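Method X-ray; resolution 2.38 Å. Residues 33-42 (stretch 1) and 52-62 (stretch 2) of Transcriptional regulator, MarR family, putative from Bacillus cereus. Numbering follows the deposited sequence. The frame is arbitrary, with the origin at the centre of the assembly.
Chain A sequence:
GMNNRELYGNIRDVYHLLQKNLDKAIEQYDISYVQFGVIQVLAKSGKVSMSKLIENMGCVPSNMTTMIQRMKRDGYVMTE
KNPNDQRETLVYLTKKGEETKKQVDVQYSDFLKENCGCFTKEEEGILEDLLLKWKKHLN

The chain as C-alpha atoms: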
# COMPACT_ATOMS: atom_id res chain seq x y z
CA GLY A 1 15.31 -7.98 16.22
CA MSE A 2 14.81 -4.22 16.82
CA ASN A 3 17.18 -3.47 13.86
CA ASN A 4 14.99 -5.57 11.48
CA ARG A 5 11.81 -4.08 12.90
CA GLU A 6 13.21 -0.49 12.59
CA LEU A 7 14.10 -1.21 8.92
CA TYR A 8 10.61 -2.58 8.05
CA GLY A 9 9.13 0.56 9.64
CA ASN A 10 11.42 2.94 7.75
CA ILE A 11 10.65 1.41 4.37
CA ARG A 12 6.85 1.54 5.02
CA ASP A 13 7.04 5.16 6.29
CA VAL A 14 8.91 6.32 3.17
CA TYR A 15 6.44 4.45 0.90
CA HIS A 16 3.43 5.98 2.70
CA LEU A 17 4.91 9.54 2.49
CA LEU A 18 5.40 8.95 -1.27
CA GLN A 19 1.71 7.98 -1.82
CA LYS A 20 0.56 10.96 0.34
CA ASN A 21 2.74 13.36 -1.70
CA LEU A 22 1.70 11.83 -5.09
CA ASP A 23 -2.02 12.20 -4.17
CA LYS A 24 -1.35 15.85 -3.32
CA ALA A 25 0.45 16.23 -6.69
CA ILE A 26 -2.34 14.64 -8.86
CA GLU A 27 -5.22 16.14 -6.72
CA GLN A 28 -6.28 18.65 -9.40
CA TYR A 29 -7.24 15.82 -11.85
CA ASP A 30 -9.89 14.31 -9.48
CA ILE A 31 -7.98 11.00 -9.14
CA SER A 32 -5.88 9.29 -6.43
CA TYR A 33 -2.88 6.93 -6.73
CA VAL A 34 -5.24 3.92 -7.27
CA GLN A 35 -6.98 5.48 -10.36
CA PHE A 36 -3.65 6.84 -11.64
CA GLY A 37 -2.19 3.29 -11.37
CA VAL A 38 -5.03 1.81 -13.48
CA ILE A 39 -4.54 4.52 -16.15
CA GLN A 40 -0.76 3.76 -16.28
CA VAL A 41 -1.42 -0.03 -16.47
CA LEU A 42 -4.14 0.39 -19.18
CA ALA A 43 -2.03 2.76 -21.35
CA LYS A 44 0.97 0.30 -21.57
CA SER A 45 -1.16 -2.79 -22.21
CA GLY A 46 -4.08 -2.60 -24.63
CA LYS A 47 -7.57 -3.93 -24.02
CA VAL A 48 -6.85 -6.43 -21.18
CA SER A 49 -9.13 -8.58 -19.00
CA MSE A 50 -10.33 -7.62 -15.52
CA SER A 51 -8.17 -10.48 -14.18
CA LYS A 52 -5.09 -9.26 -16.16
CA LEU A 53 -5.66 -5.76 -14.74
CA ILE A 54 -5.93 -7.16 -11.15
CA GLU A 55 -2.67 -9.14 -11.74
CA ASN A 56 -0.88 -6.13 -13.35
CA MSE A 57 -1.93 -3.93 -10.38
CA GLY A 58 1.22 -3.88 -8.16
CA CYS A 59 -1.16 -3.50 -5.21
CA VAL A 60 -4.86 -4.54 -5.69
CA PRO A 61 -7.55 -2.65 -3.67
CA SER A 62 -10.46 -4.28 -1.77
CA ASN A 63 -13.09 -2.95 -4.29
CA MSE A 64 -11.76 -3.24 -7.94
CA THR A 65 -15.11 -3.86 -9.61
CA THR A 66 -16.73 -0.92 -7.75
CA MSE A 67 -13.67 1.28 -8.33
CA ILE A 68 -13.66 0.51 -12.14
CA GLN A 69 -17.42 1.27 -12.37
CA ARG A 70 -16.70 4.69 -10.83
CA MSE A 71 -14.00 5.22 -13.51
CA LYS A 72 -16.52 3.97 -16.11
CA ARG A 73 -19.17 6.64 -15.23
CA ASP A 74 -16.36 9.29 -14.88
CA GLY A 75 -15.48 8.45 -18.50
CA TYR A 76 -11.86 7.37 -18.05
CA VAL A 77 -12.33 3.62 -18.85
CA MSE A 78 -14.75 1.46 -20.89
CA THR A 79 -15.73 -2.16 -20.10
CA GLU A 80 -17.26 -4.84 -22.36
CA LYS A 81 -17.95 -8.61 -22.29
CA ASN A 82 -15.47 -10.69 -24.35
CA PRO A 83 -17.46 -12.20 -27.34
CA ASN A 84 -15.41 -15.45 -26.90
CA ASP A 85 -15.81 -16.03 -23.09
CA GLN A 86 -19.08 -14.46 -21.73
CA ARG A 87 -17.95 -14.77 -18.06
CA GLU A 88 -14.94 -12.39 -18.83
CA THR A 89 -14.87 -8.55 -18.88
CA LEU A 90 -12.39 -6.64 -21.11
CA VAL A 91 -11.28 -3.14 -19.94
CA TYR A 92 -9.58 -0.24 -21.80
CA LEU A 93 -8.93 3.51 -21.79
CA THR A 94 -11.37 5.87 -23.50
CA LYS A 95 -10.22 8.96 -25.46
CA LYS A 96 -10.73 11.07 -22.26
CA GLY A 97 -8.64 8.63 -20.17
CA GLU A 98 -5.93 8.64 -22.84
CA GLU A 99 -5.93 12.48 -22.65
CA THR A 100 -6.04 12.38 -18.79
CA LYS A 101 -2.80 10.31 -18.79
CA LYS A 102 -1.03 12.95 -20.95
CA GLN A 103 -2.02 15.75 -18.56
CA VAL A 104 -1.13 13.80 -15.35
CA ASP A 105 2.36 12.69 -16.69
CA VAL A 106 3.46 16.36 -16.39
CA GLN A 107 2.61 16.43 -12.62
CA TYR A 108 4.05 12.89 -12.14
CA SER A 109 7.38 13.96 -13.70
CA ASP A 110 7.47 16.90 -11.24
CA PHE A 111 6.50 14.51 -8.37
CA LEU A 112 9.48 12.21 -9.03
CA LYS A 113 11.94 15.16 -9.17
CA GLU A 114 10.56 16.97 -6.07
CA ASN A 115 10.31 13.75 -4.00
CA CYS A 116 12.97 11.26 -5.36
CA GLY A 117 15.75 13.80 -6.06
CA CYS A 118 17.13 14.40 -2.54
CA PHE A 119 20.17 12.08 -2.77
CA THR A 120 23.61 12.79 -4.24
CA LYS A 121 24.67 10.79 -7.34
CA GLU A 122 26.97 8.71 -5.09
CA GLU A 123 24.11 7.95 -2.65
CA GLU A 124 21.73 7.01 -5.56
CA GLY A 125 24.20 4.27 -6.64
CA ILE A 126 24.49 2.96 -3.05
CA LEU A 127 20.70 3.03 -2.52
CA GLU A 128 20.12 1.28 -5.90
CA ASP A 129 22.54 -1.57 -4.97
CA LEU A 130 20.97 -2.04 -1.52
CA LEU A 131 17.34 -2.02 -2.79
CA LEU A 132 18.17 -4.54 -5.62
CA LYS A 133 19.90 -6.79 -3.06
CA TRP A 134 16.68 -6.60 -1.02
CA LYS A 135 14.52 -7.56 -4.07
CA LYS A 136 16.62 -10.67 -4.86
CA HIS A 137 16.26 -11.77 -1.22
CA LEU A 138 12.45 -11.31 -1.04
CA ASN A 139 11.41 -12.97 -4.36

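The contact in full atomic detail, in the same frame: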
# COMPACT_ATOMS: atom_id res chain seq x y z
N TYR A 33 -3.91 7.88 -6.25
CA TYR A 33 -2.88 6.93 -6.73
C TYR A 33 -3.50 5.66 -7.36
O TYR A 33 -3.02 5.20 -8.40
CB TYR A 33 -1.81 6.57 -5.64
CG TYR A 33 -2.31 5.72 -4.47
CD1 TYR A 33 -2.86 6.31 -3.32
CD2 TYR A 33 -2.23 4.31 -4.51
CE1 TYR A 33 -3.34 5.54 -2.23
CE2 TYR A 33 -2.71 3.52 -3.43
CZ TYR A 33 -3.26 4.14 -2.28
OH TYR A 33 -3.75 3.41 -1.20
N VAL A 34 -4.58 5.14 -6.76
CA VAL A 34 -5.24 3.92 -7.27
C VAL A 34 -5.78 4.10 -8.71
O VAL A 34 -5.49 3.27 -9.58
CB VAL A 34 -6.25 3.28 -6.24
CG1 VAL A 34 -7.34 4.24 -5.84
CG2 VAL A 34 -6.86 1.98 -6.80
N GLN A 35 -6.46 5.22 -8.99
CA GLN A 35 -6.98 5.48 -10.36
C GLN A 35 -5.84 5.77 -11.34
O GLN A 35 -5.84 5.30 -12.48
CB GLN A 35 -8.02 6.60 -10.40
CG GLN A 35 -9.32 6.29 -9.67
CD GLN A 35 -9.23 6.39 -8.17
OE1 GLN A 35 -8.49 7.21 -7.64
NE2 GLN A 35 -9.98 5.54 -7.46
N PHE A 36 -4.87 6.55 -10.88
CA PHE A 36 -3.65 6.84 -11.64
C PHE A 36 -2.96 5.53 -12.06
O PHE A 36 -2.67 5.36 -13.24
CB PHE A 36 -2.72 7.73 -10.80
CG PHE A 36 -1.41 8.04 -11.46
CD1 PHE A 36 -1.35 8.97 -12.49
CD2 PHE A 36 -0.23 7.43 -11.01
CE1 PHE A 36 -0.13 9.27 -13.11
CE2 PHE A 36 1.01 7.73 -11.63
CZ PHE A 36 1.05 8.66 -12.66
N GLY A 37 -2.78 4.61 -11.11
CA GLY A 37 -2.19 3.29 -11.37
C GLY A 37 -2.86 2.53 -12.50
O GLY A 37 -2.17 2.05 -13.41
N VAL A 38 -4.20 2.46 -12.44
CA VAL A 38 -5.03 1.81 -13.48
C VAL A 38 -4.81 2.44 -14.84
O VAL A 38 -4.68 1.72 -15.83
CB VAL A 38 -6.57 1.89 -13.15
CG1 VAL A 38 -7.46 1.48 -14.37
CG2 VAL A 38 -6.90 1.07 -11.94
N ILE A 39 -4.79 3.77 -14.89
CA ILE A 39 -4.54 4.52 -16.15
C ILE A 39 -3.15 4.19 -16.73
O ILE A 39 -3.03 3.96 -17.94
CB ILE A 39 -4.75 6.07 -15.94
CG1 ILE A 39 -6.25 6.36 -15.77
CG2 ILE A 39 -4.17 6.88 -17.09
CD1 ILE A 39 -6.56 7.77 -15.33
N GLN A 40 -2.13 4.14 -15.88
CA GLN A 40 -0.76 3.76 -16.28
C GLN A 40 -0.77 2.32 -16.81
O GLN A 40 -0.31 2.09 -17.94
CB GLN A 40 0.26 3.93 -15.13
CG GLN A 40 0.45 5.39 -14.64
CD GLN A 40 0.94 6.35 -15.73
OE1 GLN A 40 1.65 5.95 -16.66
NE2 GLN A 40 0.57 7.63 -15.62
N VAL A 41 -1.33 1.38 -16.04
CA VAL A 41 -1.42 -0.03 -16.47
C VAL A 41 -2.15 -0.16 -17.82
O VAL A 41 -1.61 -0.79 -18.74
CB VAL A 41 -2.12 -0.92 -15.43
CG1 VAL A 41 -2.51 -2.30 -16.03
CG2 VAL A 41 -1.23 -1.07 -14.18
N LEU A 42 -3.33 0.46 -17.94
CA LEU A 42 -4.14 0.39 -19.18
C LEU A 42 -3.58 1.13 -20.40
O LEU A 42 -4.06 0.89 -21.52
CB LEU A 42 -5.59 0.84 -18.94
CG LEU A 42 -6.51 -0.03 -18.07
CD1 LEU A 42 -7.84 0.69 -17.93
CD2 LEU A 42 -6.73 -1.44 -18.65
N LYS A 52 -6.41 -9.83 -15.76
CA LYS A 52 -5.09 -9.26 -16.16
C LYS A 52 -4.78 -7.93 -15.50
O LYS A 52 -3.64 -7.70 -15.11
CB LYS A 52 -4.89 -9.13 -17.69
CG LYS A 52 -3.93 -10.15 -18.31
CD LYS A 52 -2.47 -9.81 -17.92
CE LYS A 52 -1.50 -10.86 -18.42
NZ LYS A 52 -0.12 -10.60 -17.91
N LEU A 53 -5.79 -7.06 -15.40
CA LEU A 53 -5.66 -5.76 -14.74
C LEU A 53 -5.39 -5.97 -13.26
O LEU A 53 -4.47 -5.37 -12.73
CB LEU A 53 -6.90 -4.88 -14.96
CG LEU A 53 -6.95 -3.50 -14.29
CD1 LEU A 53 -5.76 -2.64 -14.73
CD2 LEU A 53 -8.27 -2.82 -14.60
N ILE A 54 -6.15 -6.85 -12.60
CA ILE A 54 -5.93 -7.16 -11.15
C ILE A 54 -4.50 -7.69 -10.91
O ILE A 54 -3.83 -7.27 -9.96
CB ILE A 54 -7.00 -8.14 -10.60
CG1 ILE A 54 -8.39 -7.48 -10.57
CG2 ILE A 54 -6.66 -8.59 -9.19
CD1 ILE A 54 -9.56 -8.46 -10.57
N GLU A 55 -4.03 -8.57 -11.80
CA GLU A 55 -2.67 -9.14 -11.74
C GLU A 55 -1.60 -8.05 -11.96
O GLU A 55 -0.66 -7.92 -11.15
CB GLU A 55 -2.54 -10.31 -12.75
CG GLU A 55 -3.42 -11.52 -12.35
CD GLU A 55 -3.63 -12.57 -13.45
OE1 GLU A 55 -3.29 -12.35 -14.65
OE2 GLU A 55 -4.19 -13.64 -13.10
N ASN A 56 -1.77 -7.25 -13.02
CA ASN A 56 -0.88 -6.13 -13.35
C ASN A 56 -0.91 -4.98 -12.35
O ASN A 56 -0.03 -4.11 -12.41
CB ASN A 56 -1.14 -5.59 -14.76
CG ASN A 56 -0.82 -6.59 -15.86
OD1 ASN A 56 -0.65 -7.79 -15.61
ND2 ASN A 56 -0.76 -6.11 -17.10
N MSE A 57 -1.92 -4.91 -11.47
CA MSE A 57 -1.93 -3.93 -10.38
C MSE A 57 -0.88 -4.42 -9.39
O MSE A 57 -0.99 -5.55 -8.90
CB MSE A 57 -3.30 -3.79 -9.66
CG MSE A 57 -4.40 -2.97 -10.38
SE MSE A 57 -3.87 -1.13 -10.81
CE MSE A 57 -3.77 -0.34 -9.02
N GLY A 58 0.14 -3.59 -9.14
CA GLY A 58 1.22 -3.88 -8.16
C GLY A 58 0.65 -4.16 -6.77
O GLY A 58 1.13 -5.06 -6.05
N CYS A 59 -0.36 -3.36 -6.42
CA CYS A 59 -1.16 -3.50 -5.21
C CYS A 59 -2.65 -3.41 -5.63
O CYS A 59 -3.06 -2.39 -6.20
CB CYS A 59 -0.79 -2.40 -4.24
SG CYS A 59 -1.63 -2.51 -2.67
N VAL A 60 -3.42 -4.46 -5.35
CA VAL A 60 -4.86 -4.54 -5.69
C VAL A 60 -5.73 -4.06 -4.52
O VAL A 60 -5.57 -4.58 -3.41
CB VAL A 60 -5.29 -6.01 -6.01
CG1 VAL A 60 -6.76 -6.08 -6.45
CG2 VAL A 60 -4.39 -6.62 -7.06
N PRO A 61 -6.67 -3.10 -4.76
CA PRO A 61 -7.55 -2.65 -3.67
C PRO A 61 -8.63 -3.68 -3.32
O PRO A 61 -8.79 -4.68 -4.03
CB PRO A 61 -8.20 -1.38 -4.23
CG PRO A 61 -8.24 -1.59 -5.68
CD PRO A 61 -6.97 -2.37 -6.01
N SER A 62 -9.37 -3.41 -2.24
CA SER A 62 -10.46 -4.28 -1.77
C SER A 62 -11.83 -3.95 -2.40
O SER A 62 -12.87 -4.29 -1.81
CB SER A 62 -10.55 -4.22 -0.24

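Two segments can interlock by shape alone, a bump on one filling a hollow on the other, and this contact in a MarR-family regulator is a compact example. No hydrogen bond crosses it, and the two sides together bury 377 Å². Helix 33-42 supplies a valine ridge, Val34, Val38 and Val41, interrupted by a hollow at Gly37.

Met57, modelled as selenomethionine, fills that hollow. It is the first residue to leave helical geometry after helix 52-56, and its CA-to-CB bond points sideways, but three successive m rotamers curl the chain so that its end reaches the glycine. Met57 SE lies 4.2 Å from Gly37 C and 3.9 Å from Val38 CG2, while Met57 CE sits 4.0 Å from Val34 O. The absence of a side chain matters here: an ideal CB on Gly37 would lie only 3.3 Å from Met57 CE.

Toward the later end of helix 33-42, the valine is the bump. Val41 points toward the second stretch and enters a recess between Leu53 and Asn56, with Val41 CG1 3.5 Å from Leu53 CD1 and Val41 CG2 3.7 Å from Asn56 O. Leu42 CD2 also approaches Leu53 CD1, at 4.2 Å. At the other end, Val34 CG2 meets Pro61 CG at 4.0 Å, extending the packing into the loop.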